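PDB 4RKS: mevalonate 3-kinase from Thermoplasma acidophilum, which catalyses the ATP-dependent phosphorylation of (R)-mevalonate to mevalonate 3-phosphate, a step of the alternative mevalonate route to isoprenoids in extreme acidophiles. Local coordinates for residues D242-F247 and D286-Y291; V196-D201 and Q274-Y279. All blocks are in the same frame, centred on the assembly; numbering follows the deposited sequence.

Interaction 1. Residues D242-F247 and D286-Y291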
# COMPACT_ATOMS: atom_id res chain seq x y z
N ASP A 242 -13.33 -15.65 6.75
CA ASP A 242 -13.68 -16.08 5.40
C ASP A 242 -12.73 -15.43 4.41
O ASP A 242 -13.10 -14.46 3.73
CB ASP A 242 -15.13 -15.73 5.05
CG ASP A 242 -15.59 -16.37 3.74
OD1 ASP A 242 -14.75 -17.01 3.06
OD2 ASP A 242 -16.78 -16.22 3.39
N ILE A 243 -11.52 -15.96 4.32
CA ILE A 243 -10.49 -15.35 3.49
C ILE A 243 -10.87 -15.42 2.01
O ILE A 243 -10.64 -14.46 1.27
CB ILE A 243 -9.12 -16.01 3.71
CG1 ILE A 243 -8.74 -15.97 5.19
CG2 ILE A 243 -8.08 -15.30 2.88
CD1 ILE A 243 -8.63 -14.57 5.77
N LYS A 244 -11.44 -16.54 1.57
CA LYS A 244 -11.87 -16.65 0.18
C LYS A 244 -12.92 -15.60 -0.18
O LYS A 244 -12.88 -15.03 -1.27
CB LYS A 244 -12.41 -18.05 -0.11
CG LYS A 244 -11.31 -19.10 -0.27
CD LYS A 244 -11.90 -20.43 -0.76
CE LYS A 244 -10.83 -21.46 -0.99
NZ LYS A 244 -10.18 -21.87 0.28
N GLY A 245 -13.84 -15.32 0.74
CA GLY A 245 -14.86 -14.32 0.48
C GLY A 245 -14.25 -12.94 0.30
O GLY A 245 -14.64 -12.18 -0.58
N ILE A 246 -13.28 -12.63 1.13
CA ILE A 246 -12.61 -11.35 1.06
C ILE A 246 -11.92 -11.19 -0.29
O ILE A 246 -12.06 -10.14 -0.94
CB ILE A 246 -11.61 -11.18 2.24
CG1 ILE A 246 -12.39 -10.95 3.55
CG2 ILE A 246 -10.67 -10.01 2.03
CD1 ILE A 246 -11.56 -11.19 4.82
N PHE A 247 -11.23 -12.23 -0.76
CA PHE A 247 -10.49 -12.10 -2.01
C PHE A 247 -11.41 -12.17 -3.22
O PHE A 247 -11.22 -11.42 -4.18
CB PHE A 247 -9.40 -13.16 -2.13
CG PHE A 247 -8.14 -12.83 -1.36
CD1 PHE A 247 -7.40 -11.70 -1.68
CD2 PHE A 247 -7.68 -13.66 -0.34
CE1 PHE A 247 -6.24 -11.40 -1.00
CE2 PHE A 247 -6.50 -13.35 0.35
CZ PHE A 247 -5.79 -12.22 0.02
N ASP A 286 -10.80 -25.64 -11.49
CA ASP A 286 -9.96 -26.73 -11.00
C ASP A 286 -9.56 -26.52 -9.53
O ASP A 286 -9.76 -27.40 -8.69
CB ASP A 286 -8.72 -26.86 -11.91
CG ASP A 286 -7.78 -27.99 -11.49
OD1 ASP A 286 -8.18 -28.86 -10.71
OD2 ASP A 286 -6.63 -27.99 -11.96
N TYR A 287 -8.99 -25.36 -9.22
CA TYR A 287 -8.73 -25.00 -7.84
C TYR A 287 -8.99 -23.50 -7.64
O TYR A 287 -8.95 -22.73 -8.59
CB TYR A 287 -7.31 -25.38 -7.42
CG TYR A 287 -6.17 -24.76 -8.21
CD1 TYR A 287 -5.70 -25.36 -9.38
CD2 TYR A 287 -5.53 -23.60 -7.76
CE1 TYR A 287 -4.64 -24.81 -10.09
CE2 TYR A 287 -4.48 -23.04 -8.46
CZ TYR A 287 -4.04 -23.65 -9.63
OH TYR A 287 -2.98 -23.09 -10.32
N TRP A 288 -9.27 -23.10 -6.40
CA TRP A 288 -9.66 -21.73 -6.13
C TRP A 288 -8.55 -20.72 -6.41
O TRP A 288 -7.38 -20.94 -6.07
CB TRP A 288 -10.12 -21.57 -4.68
CG TRP A 288 -10.53 -20.15 -4.34
CD1 TRP A 288 -11.76 -19.57 -4.54
CD2 TRP A 288 -9.70 -19.13 -3.76
NE1 TRP A 288 -11.74 -18.26 -4.11
CE2 TRP A 288 -10.49 -17.97 -3.63
CE3 TRP A 288 -8.36 -19.09 -3.34
CZ2 TRP A 288 -9.99 -16.79 -3.08
CZ3 TRP A 288 -7.87 -17.92 -2.80
CH2 TRP A 288 -8.68 -16.78 -2.68
N ASN A 289 -8.92 -19.63 -7.05
CA ASN A 289 -8.09 -18.43 -7.06
C ASN A 289 -8.98 -17.22 -7.19
O ASN A 289 -10.17 -17.34 -7.50
CB ASN A 289 -7.07 -18.46 -8.20
CG ASN A 289 -7.69 -18.19 -9.56
OD1 ASN A 289 -8.04 -17.05 -9.88
ND2 ASN A 289 -7.84 -19.24 -10.35
N ALA A 290 -8.39 -16.05 -6.93
CA ALA A 290 -9.02 -14.76 -7.17
C ALA A 290 -7.90 -13.77 -7.46
O ALA A 290 -6.82 -13.89 -6.87
CB ALA A 290 -9.84 -14.30 -5.97
N TYR A 291 -8.13 -12.81 -8.35
CA TYR A 291 -7.07 -11.87 -8.70
C TYR A 291 -7.43 -10.42 -8.36
O TYR A 291 -8.60 -10.07 -8.26
CB TYR A 291 -6.72 -11.96 -10.19
CG TYR A 291 -7.72 -11.24 -11.07
CD1 TYR A 291 -8.84 -11.90 -11.55
CD2 TYR A 291 -7.53 -9.92 -11.44
CE1 TYR A 291 -9.76 -11.26 -12.35
CE2 TYR A 291 -8.44 -9.26 -12.23
CZ TYR A 291 -9.55 -9.94 -12.69
OH TYR A 291 -10.45 -9.29 -13.49

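Interaction 2. Residues V196-D201 and Q274-Y279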
# COMPACT_ATOMS: atom_id res chain seq x y z
N VAL A 196 0.47 -14.98 -5.74
CA VAL A 196 1.45 -14.98 -6.82
C VAL A 196 1.30 -13.70 -7.66
O VAL A 196 0.26 -13.47 -8.28
CB VAL A 196 1.33 -16.22 -7.73
CG1 VAL A 196 2.44 -16.21 -8.79
CG2 VAL A 196 1.42 -17.48 -6.89
N ALA A 197 2.34 -12.88 -7.67
CA ALA A 197 2.29 -11.64 -8.43
C ALA A 197 2.88 -11.82 -9.83
O ALA A 197 4.02 -12.29 -9.99
CB ALA A 197 3.03 -10.52 -7.68
N PHE A 198 2.11 -11.45 -10.84
CA PHE A 198 2.58 -11.48 -12.21
C PHE A 198 2.85 -10.06 -12.68
O PHE A 198 1.91 -9.28 -12.89
CB PHE A 198 1.56 -12.16 -13.12
CG PHE A 198 1.34 -13.62 -12.79
CD1 PHE A 198 0.45 -13.99 -11.79
CD2 PHE A 198 2.02 -14.61 -13.47
CE1 PHE A 198 0.24 -15.32 -11.49
CE2 PHE A 198 1.83 -15.95 -13.17
CZ PHE A 198 0.93 -16.30 -12.18
N ALA A 199 4.13 -9.74 -12.85
CA ALA A 199 4.56 -8.39 -13.23
C ALA A 199 4.78 -8.25 -14.74
O ALA A 199 5.64 -8.91 -15.31
CB ALA A 199 5.83 -8.03 -12.47
N PHE A 200 4.00 -7.38 -15.39
CA PHE A 200 4.12 -7.16 -16.84
C PHE A 200 4.90 -5.88 -17.12
O PHE A 200 4.97 -5.00 -16.27
CB PHE A 200 2.74 -7.10 -17.49
CG PHE A 200 1.94 -8.37 -17.36
CD1 PHE A 200 1.27 -8.67 -16.19
CD2 PHE A 200 1.86 -9.26 -18.42
CE1 PHE A 200 0.54 -9.84 -16.07
CE2 PHE A 200 1.13 -10.43 -18.31
CZ PHE A 200 0.47 -10.72 -17.13
N ASP A 201 5.49 -5.75 -18.30
CA ASP A 201 6.41 -4.63 -18.54
C ASP A 201 5.78 -3.38 -19.14
O ASP A 201 6.49 -2.41 -19.42
CB ASP A 201 7.58 -5.09 -19.42
CG ASP A 201 7.12 -5.71 -20.73
OD1 ASP A 201 7.86 -6.57 -21.26
OD2 ASP A 201 6.04 -5.33 -21.24
N GLN A 274 -4.88 -9.16 -19.70
CA GLN A 274 -6.22 -9.70 -19.89
C GLN A 274 -6.17 -11.17 -20.31
O GLN A 274 -7.03 -11.96 -19.92
CB GLN A 274 -7.00 -8.86 -20.91
CG GLN A 274 -8.45 -9.31 -21.14
CD GLN A 274 -9.22 -9.58 -19.84
OE1 GLN A 274 -9.33 -8.71 -18.97
NE2 GLN A 274 -9.76 -10.79 -19.71
N LYS A 275 -5.15 -11.55 -21.07
CA LYS A 275 -5.00 -12.96 -21.45
C LYS A 275 -4.74 -13.84 -20.22
O LYS A 275 -5.28 -14.94 -20.12
CB LYS A 275 -3.86 -13.14 -22.47
CG LYS A 275 -4.19 -12.68 -23.88
CD LYS A 275 -2.98 -12.87 -24.80
CE LYS A 275 -3.25 -12.34 -26.21
NZ LYS A 275 -2.00 -12.25 -27.01
N LEU A 276 -3.91 -13.36 -19.30
CA LEU A 276 -3.64 -14.12 -18.08
C LEU A 276 -4.91 -14.28 -17.27
O LEU A 276 -5.23 -15.38 -16.80
CB LEU A 276 -2.56 -13.44 -17.23
CG LEU A 276 -2.29 -14.07 -15.85
CD1 LEU A 276 -1.72 -15.49 -15.95
CD2 LEU A 276 -1.38 -13.19 -15.01
N ILE A 277 -5.65 -13.19 -17.11
CA ILE A 277 -6.92 -13.20 -16.39
C ILE A 277 -7.91 -14.22 -16.97
O ILE A 277 -8.60 -14.91 -16.22
CB ILE A 277 -7.56 -11.80 -16.41
CG1 ILE A 277 -6.68 -10.80 -15.65
CG2 ILE A 277 -8.95 -11.83 -15.80
CD1 ILE A 277 -7.27 -9.40 -15.53
N SER A 278 -7.95 -14.32 -18.29
CA SER A 278 -8.82 -15.30 -18.94
C SER A 278 -8.42 -16.73 -18.58
O SER A 278 -9.28 -17.59 -18.35
CB SER A 278 -8.81 -15.12 -20.46
OG SER A 278 -9.25 -13.82 -20.83
N TYR A 279 -7.12 -16.99 -18.53
CA TYR A 279 -6.63 -18.31 -18.13
C TYR A 279 -7.00 -18.59 -16.68
O TYR A 279 -7.37 -19.72 -16.33
CB TYR A 279 -5.12 -18.42 -18.34
CG TYR A 279 -4.48 -19.65 -17.72
CD1 TYR A 279 -4.63 -20.92 -18.28
CD2 TYR A 279 -3.69 -19.53 -16.57
CE1 TYR A 279 -4.03 -22.04 -17.70
CE2 TYR A 279 -3.08 -20.64 -16.00
CZ TYR A 279 -3.26 -21.89 -16.56
OH TYR A 279 -2.66 -22.99 -15.98

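Interaction 1. Residues D242-F247 and D286-Y291
K244 lays its aliphatic chain over one face of the W288 indole, and the numbers place it there atom by atom. K244 CG stands 3.6 Å from W288 CE2, and K244 CE is equally far from W288 CG. CD of K244 sits 3.8 Å from the centroid of the five-membered ring of W288 and only 5° off its normal, a CH-pi contact squarely over the face. The two side chains run in opposite directions, so methylene after methylene finds ring atoms beneath it. With CG of W288 anti to its backbone N (chi1 180°), the indole reaches across to the first turn of helix 243-262. CB of F247 lies at the rim of the indole, near its plane, 3.7 Å from CH2 of W288. Deeper still, A290 CB packs 4.0 Å from F247 CB, and both residues are buried.

The outer side is looser. K244 and W288 are partly exposed, and the ammonium NZ of K244, turned by the bend at chi4 (67°), is 5.2 Å from the five-ring centroid of W288, at most a weak cation-pi attraction. NZ instead forms a salt bridge with E304 and a hydrogen bond with Y193 OH, whereas W288 NE1 is hydrogen-bonded to OD1 of D248, further along the same helix. An N-cap bond starts that helix, the amide N of G245 reaching D242 OD1 from above the carboxylate plane (3.0 Å).

This is helix-on-sheet packing: helix 243-262 lies on the sheet through A290 of strand 289-292 and A302 of strand 298-304, which A290 bonds through its backbone and F247 and W288 touch.

Interaction 2. Residues V196-D201 and Q274-Y279
A single methyl of L276, CD2, makes the closest approach to both F198 and F200, and it meets the two rings in different ways. Over F198 it comes in on a face: L276 CD2 is 3.5 Å from F198 CG and 4.0 Å from the ring centroid. The line to that centroid is inclined 29° to the ring normal, which shifts the methyl toward the CB end of the ring; L276 CD2 is 3.6 Å from F198 CB. Toward F200 the approach is at the edge, in the ring plane, with L276 CD2 3.7 Å from F200 CZ.

The phenylalanines have matching torsions, CG anti to the carbonyl carbon (chi1 near -63° in both), and being two residues apart they project from the same side of the chain toward the helix. Face or edge is therefore decided by where each ring stands relative to the methyl. L276 places CG anti to the backbone N, at chi1 174°, and its second torsion leaves CD2 anti to CA, so that CD2 is the branch extended between the rings.

Beyond these segments, F198 also packs on V301 and F200 on V299, both of strand 298-304.

All three touching residues are buried and every contact is carbon to carbon. Dispersion, a CH-pi interaction and exclusion of water are therefore what the chemistry offers for holding the helix against the strand, with little directional constraint.

Interactions 1 and 2 lie on the same side of the chain's centre, their own centres 16 Å apart, and both reach a sheet that includes strands 193-199, 298-304 and 289-292. Their segments alternate along the sequence: 196-201, 242-247, 274-279, then 286-291. Helix 243-262 is followed by helix 271-283, and that helix by strand 289-292, so interaction 2 uses the helix that comes between the two partners of interaction 1 in the sequence. They also touch directly, Y291 CE2 meeting I277 CD1 at 3.5 Å. Together they pack two successive helices against strands bridged by 298-304, joining segments far apart in the sequence.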